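Local structure of hypothetical protein TTHA1785 (Thermus thermophilus, 2EPG) at residues Phe314-Phe319 / His329-Leu334; Ile245-Arg250 / Ala306-Ile311; Val35-Lys40 / Pro69-Pro74; Gln55-Val60 / Gly81-Gly86; Arg263-Ala268 / Gln279-Pro284. The protein probably joins RNA ends that carry a 2',3'-cyclic phosphate or 3'-phosphate to 5'-hydroxyl ends, using GTP and two manganese ions. All coordinates share one frame; numbering follows the deposited sequence.

Contact 1: residues Phe314-Phe319 / His329-Leu334; sequences FVREAF and HGLRVL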
# COMPACT_ATOMS: atom_id res chain seq x y z
N PHE A 314 6.84 -14.75 -11.80
CA PHE A 314 7.70 -15.80 -11.27
C PHE A 314 6.94 -16.74 -10.35
O PHE A 314 7.27 -17.91 -10.26
CB PHE A 314 8.89 -15.21 -10.47
CG PHE A 314 9.79 -14.30 -11.27
CD1 PHE A 314 9.93 -14.45 -12.65
CD2 PHE A 314 10.53 -13.31 -10.63
CE1 PHE A 314 10.80 -13.63 -13.38
CE2 PHE A 314 11.41 -12.48 -11.34
CZ PHE A 314 11.54 -12.64 -12.73
N VAL A 315 5.94 -16.23 -9.64
CA VAL A 315 5.18 -17.08 -8.75
C VAL A 315 4.45 -18.11 -9.60
O VAL A 315 4.44 -19.30 -9.29
CB VAL A 315 4.17 -16.27 -7.90
CG1 VAL A 315 3.13 -17.21 -7.26
CG2 VAL A 315 4.92 -15.50 -6.81
N ARG A 316 3.83 -17.66 -10.69
CA ARG A 316 3.15 -18.58 -11.56
C ARG A 316 4.16 -19.63 -12.05
O ARG A 316 3.84 -20.81 -12.08
CB ARG A 316 2.52 -17.83 -12.74
CG ARG A 316 1.30 -17.01 -12.32
CD ARG A 316 0.85 -16.02 -13.37
NE ARG A 316 -0.39 -15.34 -12.97
CZ ARG A 316 -0.74 -14.14 -13.39
NH1 ARG A 316 -1.88 -13.59 -12.98
NH2 ARG A 316 0.06 -13.47 -14.22
N GLU A 317 5.38 -19.20 -12.40
CA GLU A 317 6.40 -20.13 -12.88
C GLU A 317 6.76 -21.16 -11.82
O GLU A 317 7.06 -22.31 -12.13
CB GLU A 317 7.66 -19.39 -13.32
CG GLU A 317 7.44 -18.42 -14.48
CD GLU A 317 8.74 -17.77 -14.96
OE1 GLU A 317 9.62 -17.51 -14.11
OE2 GLU A 317 8.86 -17.51 -16.18
N ALA A 318 6.74 -20.75 -10.56
CA ALA A 318 7.06 -21.68 -9.50
C ALA A 318 5.96 -22.74 -9.33
O ALA A 318 6.26 -23.91 -9.13
CB ALA A 318 7.27 -20.93 -8.19
N PHE A 319 4.69 -22.34 -9.43
CA PHE A 319 3.62 -23.32 -9.27
C PHE A 319 3.70 -24.35 -10.39
O PHE A 319 3.62 -25.56 -10.15
CB PHE A 319 2.24 -22.65 -9.29
CG PHE A 319 1.79 -22.12 -7.95
CD1 PHE A 319 0.71 -22.70 -7.29
CD2 PHE A 319 2.44 -21.04 -7.35
CE1 PHE A 319 0.28 -22.21 -6.04
CE2 PHE A 319 2.01 -20.55 -6.11
CZ PHE A 319 0.93 -21.13 -5.46
N HIS A 329 -3.63 -24.21 -11.43
CA HIS A 329 -3.50 -23.15 -10.45
C HIS A 329 -4.35 -21.92 -10.69
O HIS A 329 -4.79 -21.29 -9.74
CB HIS A 329 -2.02 -22.78 -10.24
CG HIS A 329 -1.37 -22.09 -11.41
ND1 HIS A 329 -1.80 -20.87 -11.89
CD2 HIS A 329 -0.28 -22.41 -12.13
CE1 HIS A 329 -0.98 -20.46 -12.85
NE2 HIS A 329 -0.05 -21.38 -13.02
N GLY A 330 -4.61 -21.59 -11.95
CA GLY A 330 -5.42 -20.42 -12.27
C GLY A 330 -5.14 -19.21 -11.39
O GLY A 330 -6.07 -18.57 -10.93
N LEU A 331 -3.86 -18.90 -11.16
CA LEU A 331 -3.46 -17.76 -10.33
C LEU A 331 -3.78 -16.40 -10.95
O LEU A 331 -3.05 -15.89 -11.80
CB LEU A 331 -1.96 -17.85 -10.02
CG LEU A 331 -1.61 -18.83 -8.89
CD1 LEU A 331 -0.16 -19.30 -9.02
CD2 LEU A 331 -1.86 -18.14 -7.55
N ARG A 332 -4.89 -15.80 -10.53
CA ARG A 332 -5.27 -14.51 -11.07
C ARG A 332 -5.02 -13.42 -10.06
O ARG A 332 -4.97 -13.69 -8.86
CB ARG A 332 -6.75 -14.50 -11.45
CG ARG A 332 -7.18 -15.61 -12.39
CD ARG A 332 -8.66 -15.47 -12.72
NE ARG A 332 -9.23 -16.68 -13.29
CZ ARG A 332 -10.53 -16.83 -13.54
NH1 ARG A 332 -10.99 -17.96 -14.06
NH2 ARG A 332 -11.38 -15.84 -13.25
N VAL A 333 -4.87 -12.19 -10.55
CA VAL A 333 -4.68 -11.06 -9.66
C VAL A 333 -6.06 -10.69 -9.10
O VAL A 333 -6.96 -10.31 -9.86
CB VAL A 333 -4.10 -9.84 -10.42
CG1 VAL A 333 -4.01 -8.64 -9.50
CG2 VAL A 333 -2.70 -10.20 -11.00
N LEU A 334 -6.25 -10.84 -7.80
CA LEU A 334 -7.51 -10.46 -7.17
C LEU A 334 -7.45 -8.94 -7.12
O LEU A 334 -8.36 -8.25 -7.60
CB LEU A 334 -7.60 -11.08 -5.77
CG LEU A 334 -8.95 -10.92 -5.06
CD1 LEU A 334 -9.11 -12.05 -4.05
CD2 LEU A 334 -9.03 -9.54 -4.39

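Contact 2: residues Ile245-Arg250 / Ala306-Ile311; sequences IHTGSR and ANRQLI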
# COMPACT_ATOMS: atom_id res chain seq x y z
N ILE A 245 1.96 -10.86 -2.05
CA ILE A 245 3.27 -10.27 -2.35
C ILE A 245 3.34 -8.87 -1.73
O ILE A 245 2.53 -7.99 -2.03
CB ILE A 245 3.48 -10.14 -3.88
CG1 ILE A 245 3.38 -11.52 -4.53
CG2 ILE A 245 4.82 -9.49 -4.17
CD1 ILE A 245 3.14 -11.47 -6.06
N HIS A 246 4.32 -8.67 -0.85
CA HIS A 246 4.52 -7.42 -0.14
C HIS A 246 5.89 -6.87 -0.46
O HIS A 246 6.91 -7.43 -0.03
CB HIS A 246 4.42 -7.66 1.36
CG HIS A 246 4.27 -6.41 2.17
ND1 HIS A 246 4.93 -5.24 1.86
CD2 HIS A 246 3.55 -6.15 3.28
CE1 HIS A 246 4.62 -4.31 2.75
NE2 HIS A 246 3.79 -4.84 3.63
N THR A 247 5.93 -5.78 -1.23
CA THR A 247 7.17 -5.14 -1.60
C THR A 247 6.89 -3.81 -2.31
O THR A 247 5.72 -3.51 -2.66
CB THR A 247 8.05 -6.05 -2.49
OG1 THR A 247 9.32 -5.41 -2.69
CG2 THR A 247 7.38 -6.29 -3.85
N GLY A 248 7.94 -3.02 -2.52
CA GLY A 248 7.77 -1.72 -3.14
C GLY A 248 8.71 -1.31 -4.26
O GLY A 248 9.03 -2.11 -5.14
N SER A 249 9.13 -0.04 -4.23
CA SER A 249 10.02 0.50 -5.26
C SER A 249 11.49 0.23 -4.96
O SER A 249 12.39 0.70 -5.67
CB SER A 249 9.77 2.00 -5.47
OG SER A 249 9.79 2.71 -4.24
N ARG A 250 11.74 -0.54 -3.91
CA ARG A 250 13.08 -0.91 -3.52
C ARG A 250 14.01 0.29 -3.29
O ARG A 250 13.63 1.25 -2.63
CB ARG A 250 13.63 -1.85 -4.59
CG ARG A 250 12.70 -3.03 -4.84
CD ARG A 250 12.80 -4.13 -3.76
NE ARG A 250 13.94 -5.01 -4.00
CZ ARG A 250 15.12 -4.91 -3.39
NH1 ARG A 250 16.10 -5.75 -3.68
NH2 ARG A 250 15.31 -3.98 -2.45
N ALA A 306 5.50 -2.53 -11.32
CA ALA A 306 6.14 -3.48 -12.23
C ALA A 306 6.86 -4.57 -11.47
O ALA A 306 6.87 -5.73 -11.89
CB ALA A 306 7.13 -2.75 -13.14
N ASN A 307 7.47 -4.18 -10.37
CA ASN A 307 8.19 -5.14 -9.54
C ASN A 307 7.24 -6.24 -9.03
O ASN A 307 7.60 -7.42 -9.03
CB ASN A 307 8.83 -4.41 -8.35
CG ASN A 307 9.71 -5.33 -7.54
OD1 ASN A 307 10.48 -6.10 -8.09
ND2 ASN A 307 9.61 -5.24 -6.21
N ARG A 308 6.06 -5.84 -8.57
CA ARG A 308 5.11 -6.83 -8.07
C ARG A 308 4.58 -7.66 -9.24
O ARG A 308 4.36 -8.87 -9.11
CB ARG A 308 3.96 -6.14 -7.31
CG ARG A 308 4.40 -5.52 -5.97
CD ARG A 308 3.22 -5.21 -5.04
NE ARG A 308 2.39 -4.09 -5.48
CZ ARG A 308 2.58 -2.82 -5.13
NH1 ARG A 308 1.76 -1.89 -5.58
NH2 ARG A 308 3.59 -2.48 -4.34
N GLN A 309 4.38 -7.02 -10.39
CA GLN A 309 3.91 -7.74 -11.55
C GLN A 309 4.92 -8.82 -11.93
O GLN A 309 4.54 -9.95 -12.22
CB GLN A 309 3.71 -6.77 -12.73
CG GLN A 309 3.30 -7.46 -14.04
CD GLN A 309 1.93 -8.17 -13.95
OE1 GLN A 309 0.96 -7.61 -13.43
NE2 GLN A 309 1.85 -9.38 -14.47
N LEU A 310 6.22 -8.47 -11.90
CA LEU A 310 7.27 -9.43 -12.26
C LEU A 310 7.29 -10.59 -11.29
O LEU A 310 7.40 -11.74 -11.68
CB LEU A 310 8.66 -8.77 -12.27
CG LEU A 310 9.57 -9.00 -13.50
CD1 LEU A 310 11.04 -8.71 -13.13
CD2 LEU A 310 9.43 -10.41 -14.03
N ILE A 311 7.21 -10.27 -10.01
CA ILE A 311 7.22 -11.31 -8.99
C ILE A 311 6.04 -12.26 -9.20
O ILE A 311 6.18 -13.47 -9.08
CB ILE A 311 7.18 -10.70 -7.58
CG1 ILE A 311 8.49 -9.92 -7.33
CG2 ILE A 311 7.04 -11.81 -6.52
CD1 ILE A 311 8.50 -9.10 -6.05

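Contact 3: residues Val35-Lys40 / Pro69-Pro74; sequences VFFASK and PALAMP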
# COMPACT_ATOMS: atom_id res chain seq x y z
N VAL A 35 -9.02 14.12 12.33
CA VAL A 35 -9.93 13.06 12.76
C VAL A 35 -9.17 11.75 12.72
O VAL A 35 -8.44 11.49 11.76
CB VAL A 35 -11.17 12.96 11.83
CG1 VAL A 35 -11.86 11.62 12.03
CG2 VAL A 35 -12.14 14.11 12.10
N PHE A 36 -9.30 10.93 13.75
CA PHE A 36 -8.62 9.63 13.76
C PHE A 36 -9.57 8.52 14.20
O PHE A 36 -10.51 8.76 14.96
CB PHE A 36 -7.35 9.64 14.64
CG PHE A 36 -7.60 9.85 16.11
CD1 PHE A 36 -7.71 11.13 16.63
CD2 PHE A 36 -7.70 8.76 16.97
CE1 PHE A 36 -7.91 11.34 18.00
CE2 PHE A 36 -7.90 8.95 18.34
CZ PHE A 36 -8.00 10.24 18.86
N PHE A 37 -9.34 7.32 13.68
CA PHE A 37 -10.18 6.19 14.01
C PHE A 37 -9.46 5.28 15.00
O PHE A 37 -8.27 4.98 14.83
CB PHE A 37 -10.54 5.42 12.73
CG PHE A 37 -11.11 6.29 11.63
CD1 PHE A 37 -10.27 6.87 10.68
CD2 PHE A 37 -12.47 6.57 11.58
CE1 PHE A 37 -10.79 7.72 9.70
CE2 PHE A 37 -13.00 7.42 10.60
CZ PHE A 37 -12.16 7.99 9.66
N ALA A 38 -10.15 4.85 16.05
CA ALA A 38 -9.51 4.00 17.03
C ALA A 38 -10.48 3.26 17.95
O ALA A 38 -11.68 3.53 17.95
CB ALA A 38 -8.55 4.82 17.87
N SER A 39 -9.94 2.32 18.71
CA SER A 39 -10.72 1.50 19.65
C SER A 39 -10.58 2.08 21.04
O SER A 39 -9.73 2.94 21.28
CB SER A 39 -10.19 0.06 19.69
OG SER A 39 -10.54 -0.69 18.55
N LYS A 40 -11.42 1.60 21.96
CA LYS A 40 -11.31 2.05 23.33
C LYS A 40 -9.97 1.53 23.80
O LYS A 40 -9.28 2.15 24.60
CB LYS A 40 -12.44 1.47 24.20
CG LYS A 40 -13.75 2.22 24.06
CD LYS A 40 -13.51 3.71 24.31
CE LYS A 40 -14.73 4.56 24.00
NZ LYS A 40 -14.37 6.01 23.99
N PRO A 69 -10.73 16.80 7.00
CA PRO A 69 -9.77 16.89 8.11
C PRO A 69 -8.51 16.09 7.80
O PRO A 69 -8.51 15.26 6.89
CB PRO A 69 -10.53 16.24 9.25
CG PRO A 69 -11.15 15.03 8.53
CD PRO A 69 -11.62 15.64 7.18
N ALA A 70 -7.45 16.35 8.56
CA ALA A 70 -6.22 15.58 8.42
C ALA A 70 -6.65 14.29 9.12
O ALA A 70 -7.33 14.36 10.14
CB ALA A 70 -5.06 16.27 9.18
N LEU A 71 -6.24 13.13 8.59
CA LEU A 71 -6.66 11.85 9.16
C LEU A 71 -5.58 10.85 9.51
O LEU A 71 -4.47 10.87 8.97
CB LEU A 71 -7.61 11.13 8.19
CG LEU A 71 -8.98 11.74 7.90
CD1 LEU A 71 -9.25 11.67 6.42
CD2 LEU A 71 -10.05 11.00 8.71
N ALA A 72 -5.95 9.93 10.40
CA ALA A 72 -5.06 8.86 10.83
C ALA A 72 -5.89 7.60 11.09
O ALA A 72 -6.95 7.67 11.72
CB ALA A 72 -4.31 9.25 12.09
N MSE A 73 -5.39 6.46 10.60
CA MSE A 73 -6.03 5.15 10.75
C MSE A 73 -5.79 4.53 12.14
O MSE A 73 -4.95 5.01 12.90
CB MSE A 73 -5.49 4.19 9.67
CG MSE A 73 -5.86 4.60 8.26
SE MSE A 73 -7.79 4.65 8.09
CE MSE A 73 -8.02 6.18 6.98
N PRO A 74 -6.52 3.45 12.48
CA PRO A 74 -6.38 2.80 13.78
C PRO A 74 -4.98 2.30 14.13
O PRO A 74 -4.66 2.15 15.30
CB PRO A 74 -7.40 1.66 13.73
CG PRO A 74 -8.45 2.19 12.86
CD PRO A 74 -7.63 2.83 11.73

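Contact 4: residues Gln55-Val60 / Gly81-Gly86; sequences QQLMNV and GFPIGG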
# COMPACT_ATOMS: atom_id res chain seq x y z
N GLN A 55 0.22 14.14 17.91
CA GLN A 55 0.86 15.46 17.82
C GLN A 55 1.35 15.60 16.38
O GLN A 55 1.28 16.69 15.80
CB GLN A 55 2.03 15.58 18.80
CG GLN A 55 2.94 16.80 18.56
CD GLN A 55 2.29 18.14 18.90
OE1 GLN A 55 2.08 18.46 20.07
NE2 GLN A 55 1.97 18.93 17.87
N GLN A 56 1.87 14.51 15.81
CA GLN A 56 2.34 14.53 14.43
C GLN A 56 1.15 14.79 13.51
O GLN A 56 1.26 15.54 12.54
CB GLN A 56 2.98 13.20 14.03
CG GLN A 56 4.32 12.93 14.65
CD GLN A 56 5.05 11.82 13.94
OE1 GLN A 56 4.47 10.76 13.67
NE2 GLN A 56 6.32 12.05 13.63
N LEU A 57 0.01 14.16 13.81
CA LEU A 57 -1.19 14.35 13.00
C LEU A 57 -1.59 15.83 13.09
O LEU A 57 -2.01 16.44 12.09
CB LEU A 57 -2.35 13.47 13.49
CG LEU A 57 -3.67 13.63 12.71
CD1 LEU A 57 -3.44 13.20 11.29
CD2 LEU A 57 -4.80 12.82 13.35
N MSE A 58 -1.45 16.41 14.27
CA MSE A 58 -1.79 17.82 14.44
C MSE A 58 -0.84 18.72 13.63
O MSE A 58 -1.26 19.75 13.10
CB MSE A 58 -1.75 18.20 15.93
CG MSE A 58 -2.94 17.68 16.71
SE MSE A 58 -2.66 17.65 18.64
CE MSE A 58 -2.99 19.52 18.99
N ASN A 59 0.42 18.32 13.53
CA ASN A 59 1.40 19.09 12.76
C ASN A 59 1.01 19.08 11.28
O ASN A 59 1.12 20.09 10.58
CB ASN A 59 2.80 18.49 12.92
CG ASN A 59 3.32 18.57 14.35
OD1 ASN A 59 4.25 17.84 14.71
ND2 ASN A 59 2.76 19.45 15.16
N VAL A 60 0.57 17.93 10.80
CA VAL A 60 0.15 17.78 9.41
C VAL A 60 -0.92 18.83 9.12
O VAL A 60 -0.88 19.49 8.09
CB VAL A 60 -0.42 16.36 9.17
CG1 VAL A 60 -1.05 16.28 7.77
CG2 VAL A 60 0.70 15.32 9.32
N GLY A 81 7.86 12.99 10.05
CA GLY A 81 7.02 14.15 9.76
C GLY A 81 5.55 13.79 9.92
O GLY A 81 4.93 14.12 10.93
N PHE A 82 4.99 13.12 8.91
CA PHE A 82 3.60 12.68 8.96
C PHE A 82 3.58 11.38 9.75
O PHE A 82 4.57 10.64 9.75
CB PHE A 82 3.07 12.36 7.55
CG PHE A 82 2.74 13.58 6.71
CD1 PHE A 82 3.69 14.56 6.49
CD2 PHE A 82 1.48 13.72 6.14
CE1 PHE A 82 3.39 15.67 5.69
CE2 PHE A 82 1.17 14.83 5.34
CZ PHE A 82 2.12 15.80 5.12
N PRO A 83 2.46 11.09 10.44
CA PRO A 83 2.44 9.82 11.19
C PRO A 83 2.18 8.66 10.23
O PRO A 83 1.64 8.85 9.14
CB PRO A 83 1.28 10.02 12.16
CG PRO A 83 0.33 10.89 11.36
CD PRO A 83 1.29 11.91 10.78
N ILE A 84 2.60 7.46 10.62
CA ILE A 84 2.34 6.30 9.80
C ILE A 84 0.88 6.00 10.07
O ILE A 84 0.43 6.06 11.22
CB ILE A 84 3.23 5.11 10.20
CG1 ILE A 84 4.70 5.50 9.97
CG2 ILE A 84 2.85 3.87 9.38
CD1 ILE A 84 5.72 4.46 10.41
N GLY A 85 0.13 5.72 9.01
CA GLY A 85 -1.30 5.48 9.14
C GLY A 85 -2.04 6.77 8.79
O GLY A 85 -3.25 6.86 8.94
N GLY A 86 -1.32 7.77 8.30
CA GLY A 86 -1.96 9.04 7.98
C GLY A 86 -2.48 9.22 6.56
O GLY A 86 -1.97 8.65 5.62
O HOH W 1 8.66 13.73 12.72

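Contact 5: residues Arg263-Ala268 / Gln279-Pro284; sequences RFLKVA and QLAAAP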
# COMPACT_ATOMS: atom_id res chain seq x y z
N ARG A 263 16.04 18.54 -1.31
CA ARG A 263 15.84 19.58 -2.29
C ARG A 263 14.73 20.51 -1.79
O ARG A 263 14.81 21.73 -1.97
CB ARG A 263 15.46 18.98 -3.65
CG ARG A 263 15.25 20.04 -4.73
CD ARG A 263 15.01 19.47 -6.12
NE ARG A 263 14.73 20.57 -7.06
CZ ARG A 263 14.20 20.43 -8.27
NH1 ARG A 263 14.00 21.50 -9.02
NH2 ARG A 263 13.88 19.23 -8.73
N PHE A 264 13.71 19.95 -1.14
CA PHE A 264 12.59 20.73 -0.59
C PHE A 264 13.00 21.57 0.62
O PHE A 264 12.41 22.61 0.90
CB PHE A 264 11.43 19.82 -0.16
CG PHE A 264 10.52 19.39 -1.28
CD1 PHE A 264 10.95 19.43 -2.60
CD2 PHE A 264 9.25 18.90 -1.00
CE1 PHE A 264 10.12 18.97 -3.64
CE2 PHE A 264 8.42 18.43 -2.03
CZ PHE A 264 8.85 18.47 -3.35
N LEU A 265 13.99 21.10 1.36
CA LEU A 265 14.45 21.83 2.52
C LEU A 265 15.22 23.07 2.07
O LEU A 265 15.03 24.16 2.61
CB LEU A 265 15.35 20.93 3.38
CG LEU A 265 14.65 19.81 4.16
CD1 LEU A 265 15.68 18.79 4.63
CD2 LEU A 265 13.87 20.40 5.33
N LYS A 266 16.06 22.89 1.05
CA LYS A 266 16.89 23.98 0.53
C LYS A 266 16.19 24.90 -0.45
O LYS A 266 16.84 25.52 -1.29
CB LYS A 266 18.15 23.40 -0.12
CG LYS A 266 19.36 24.33 -0.07
CD LYS A 266 20.64 23.58 -0.41
CE LYS A 266 21.89 24.35 0.05
NZ LYS A 266 22.01 25.68 -0.61
N VAL A 267 14.87 25.01 -0.35
CA VAL A 267 14.12 25.89 -1.24
C VAL A 267 12.85 26.34 -0.53
O VAL A 267 12.08 27.14 -1.06
CB VAL A 267 13.74 25.16 -2.56
CG1 VAL A 267 12.54 24.23 -2.34
CG2 VAL A 267 13.45 26.17 -3.65
N ALA A 268 12.67 25.83 0.69
CA ALA A 268 11.50 26.16 1.51
C ALA A 268 11.35 27.64 1.85
O ALA A 268 10.24 28.09 2.18
CB ALA A 268 11.53 25.34 2.80
N GLN A 279 10.83 17.57 9.44
CA GLN A 279 10.55 16.33 8.73
C GLN A 279 9.26 16.44 7.92
O GLN A 279 8.92 15.54 7.14
CB GLN A 279 10.47 15.16 9.72
CG GLN A 279 11.64 15.10 10.69
CD GLN A 279 11.88 13.71 11.26
OE1 GLN A 279 10.97 13.07 11.79
NE2 GLN A 279 13.12 13.24 11.15
N LEU A 280 8.56 17.56 8.10
CA LEU A 280 7.32 17.84 7.39
C LEU A 280 7.64 18.57 6.07
O LEU A 280 6.74 19.08 5.39
CB LEU A 280 6.44 18.72 8.26
CG LEU A 280 4.99 18.33 8.51
CD1 LEU A 280 4.88 16.89 8.99
CD2 LEU A 280 4.42 19.28 9.55
N ALA A 281 8.92 18.62 5.74
CA ALA A 281 9.41 19.29 4.54
C ALA A 281 8.45 19.13 3.35
O ALA A 281 8.21 18.02 2.90
CB ALA A 281 10.78 18.75 4.18
N ALA A 282 7.93 20.25 2.85
CA ALA A 282 6.98 20.22 1.74
C ALA A 282 7.20 21.38 0.76
O ALA A 282 7.88 22.34 1.09
CB ALA A 282 5.54 20.28 2.28
N ALA A 283 6.59 21.29 -0.42
CA ALA A 283 6.70 22.32 -1.43
C ALA A 283 5.34 22.47 -2.10
O ALA A 283 4.54 21.53 -2.12
CB ALA A 283 7.77 21.94 -2.48
N PRO A 284 5.05 23.65 -2.65
CA PRO A 284 3.77 23.83 -3.31
C PRO A 284 3.63 22.82 -4.43
O PRO A 284 4.57 22.59 -5.19
CB PRO A 284 3.85 25.26 -3.84
CG PRO A 284 4.74 25.94 -2.85
CD PRO A 284 5.82 24.92 -2.61

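Contact 1: residues Phe314-Phe319 / His329-Leu334
Arg316 leaves helix 288-321 with CG anti to its own carbonyl carbon, beside the backbone N, and its chain runs extended from CG to NE. CG lies alongside both Leu331 CB and His329 CE1. At the tip, NE donates to Leu331 O over 3.0 Å, and NH1 of Arg316 reaches the same Leu331 O at 2.8 Å. Both donors lie in the carbonyl plane and the oxygen sits near the guanidinium plane, so one acceptor is gripped side-on by two moderately bent bonds. NH2 turns the other way, to a salt bridge with Asp177, while Tyr174 adds a cation-pi contact. An alanine in place of Arg316 would lose both bonds to Leu331 O, the bridge to Asp177 and the cation-pi contact with Tyr174, and would probably loosen the start of the strand from the helix. Alongside, Leu331 CD1 rests over one face of the Phe319 ring, 3.6 Å from its centroid. The backbone N of Leu331, two residues on, donates to His329 ND1 at 2.9 Å, nearly straight and in the ring plane, and Glu320 bonds to NE2. Gly330, with positive phi, carries the chain out of helix 326-329 into strand 332-347. The result is a helix-to-strand connection whose strand is packed against the long helix, the packing of helix on sheet in an alpha-beta fold.

Contact 2: residues Ile245-Arg250 / Ala306-Ile311
Ile245 and Arg308 give up the most surface here, with Thr247 close behind; between them they set strand 240-247 against helix 288-321. Ile245 points at the helix, CG1 anti to its carbonyl carbon, and slides past Ile311 in the opposite direction. Ile245 CD1 comes within 3.9 Å of Ile311 CG2, and the CD1 of Ile311 goes on to meet the methyl of Thr247 at 3.7 Å from CG2. That methyl stands in the crowded position between backbone N and carbonyl carbon, because OG1 takes the place anti to N and bonds to Leu210 O. CG2 therefore faces the helix and also packs on Arg308 CG. The short segments 245-247 and 306-311 run roughly antiparallel, at 145° with axes 9.2 Å apart, helix on sheet as in an alpha-beta fold, and His246 on the far side of the strand is a predicted ligand of the second manganese. The Arg308 chain stays extended through chi2 and then bends at chi3 (-71°), which swings the guanidinium over to the end of the strand. Arg308 NH2 meets Thr247 O at 2.9 Å, in both the guanidinium and the carbonyl plane, and also bonds to Asn108 O; NH1 forms a salt bridge with Asp336. Just before Arg308 in the helix, Asn307 crosses Thr247 at about a right angle. Asn307 ND2 lies 3.4 Å from Gly248 O in a weak hydrogen bond and has a second acceptor in Thr209 O, while OD1 accepts from Gly208 N.

Contact 3: residues Val35-Lys40 / Pro69-Pro74
Segments 35-37 and 70-73 run parallel, at 11° with axes 4.8 Å apart, and pair Val35 with Leu71 and Phe36 with Ala72. Val35 N gives to Ala70 O at 2.8 Å, nearly along the C=O axis; Val35 O takes Ala72 N, and Phe37 N returns to Ala72 O at 3.1 Å. On the face that carries Val35 and Leu71, the two side chains lie side by side, CG1 of Val35 touching CD2 of Leu71, while Val35 CG2 reaches back to the ring of Pro69 at 3.8 Å from CG. On the other face Phe36 CB packs on the methyl and carbonyl O of Ala72, and its ring leads off toward Phe14 and Tyr22. Phe37 has CG anti to its carbonyl carbon, and its CE1 comes 3.5 Å from Leu71 CD2, obliquely to the ring. The bent chain of selenomethionine Met73 runs alongside it, SE lying 5.2 Å from the Phe37 ring centroid in an oblique Met-aromatic contact, and Pro74 CG packs on Phe37 CB. A serine in place of Phe37 would lose the ring and its contacts to Leu71 and Met73, and would probably leave this side of the pair poorly packed. Beyond the two bridges, Pro74 N has no hydrogen to give, so Phe37 O meets Pro74 CA instead at 3.1 Å: regular amide pairing across these segments stops at the proline, where the chain turns its corner.

Contact 4: residues Gln55-Val60 / Gly81-Gly86
Helix 52-60 packs its final turns against the loop that leads into strand 86-90, a loop closed by a type II turn from Pro83 to Gly86. Three side chains of the helix do the work. Val60 has CG1 anti to its backbone N, and both its methyls meet the Phe82 ring: CG2 lies over one face, 3.9 Å from the centroid and displaced toward the rim, while CG1 touches CE2 at 3.6 Å. The two side chains cross at about a right angle. The same CG2 of Val60 also packs on CD of Pro83 at 3.8 Å, so one methyl touches both ring and proline. Leu57 adds a looser touch, its CB at 4.3 Å from Pro83 CG. One turn before Val60, Gln56 extends beyond CG and slides past Pro83 in the opposite direction, which brings OE1 within 3.3 Å of Pro83 CA. Its amide nitrogen bonds to Gly79 O, and a water ties it to the loop as well, accepting a weak bond from Gln56 NE2 and a better one, 2.9 Å, from Gly81 N. Gly81 has positive phi, and Gly85 sits at 98°/8°, where a CB would run into the carbonyl O of Ile84. Lys357 lies across from the turn: its NZ bonds to Phe82 O, and its backbone bonds to both Gly85 and Gly86. Those two glycines facing a single residue on strand 350-357 make the classic pairing of G1 beta bulge and type II turn, here where the chain enters strand 86-90.

Contact 5: residues Arg263-Ala268 / Gln279-Pro284
Here the C-terminal end of helix 250-265 packs against the chain that leads into the short strand 283-284, which forms a small two-strand antiparallel sheet with 97-98. Phe264 has CG anti to its carbonyl carbon, beside the backbone N (chi1 -82°), which aims the ring at the second segment, and chi2 of 21° sets how the ring is turned. The methyl of Ala283 stands over the centre of that ring, 3.6 Å from the centroid, a clean CH-pi contact. At the ring edge, close to its plane, lies Ala281 O, 4.1 Å from CD2 of Phe264; that oxygen takes its hydrogen bond from Ser99. The neighbouring Leu265 has the same first torsion class, CG anti to the carbonyl carbon, and chi2 near 164° turns its end in to the loop. No hydrogen bond crosses between the two segments, so packing alone joins them directly. Lys266 leaves helical geometry right after these residues, ending the helix. Pro100, Val98 and Glu289 also touch the Phe264 side chain. Next along the helix, Leu265 CD2 sits 3.7 Å from Ala281 CB.

In the fold
Contacts 1 and 2 share helix 288-321, their centres 14 Å apart, and set successive parts of it on strands 332-347 and 240-247. Contact 2 lies nearest the predicted active site: it holds His246, a probable manganese ligand, while Ile311 there and Val315 in contact 1 both approach Leu217 of the predicted GMP site. Contacts 3 and 4, centres 11 Å apart, touch through Leu57 against strand 70-73 and through a probable hydrogen bond from Met73 N to Gly85 O. Met73 is about 7 Å, side chain to side chain, from His410, the predicted guanylylated histidine. Contact 5, away from these sites, meets contact 4 where Leu280 packs on Gly81 and Phe82.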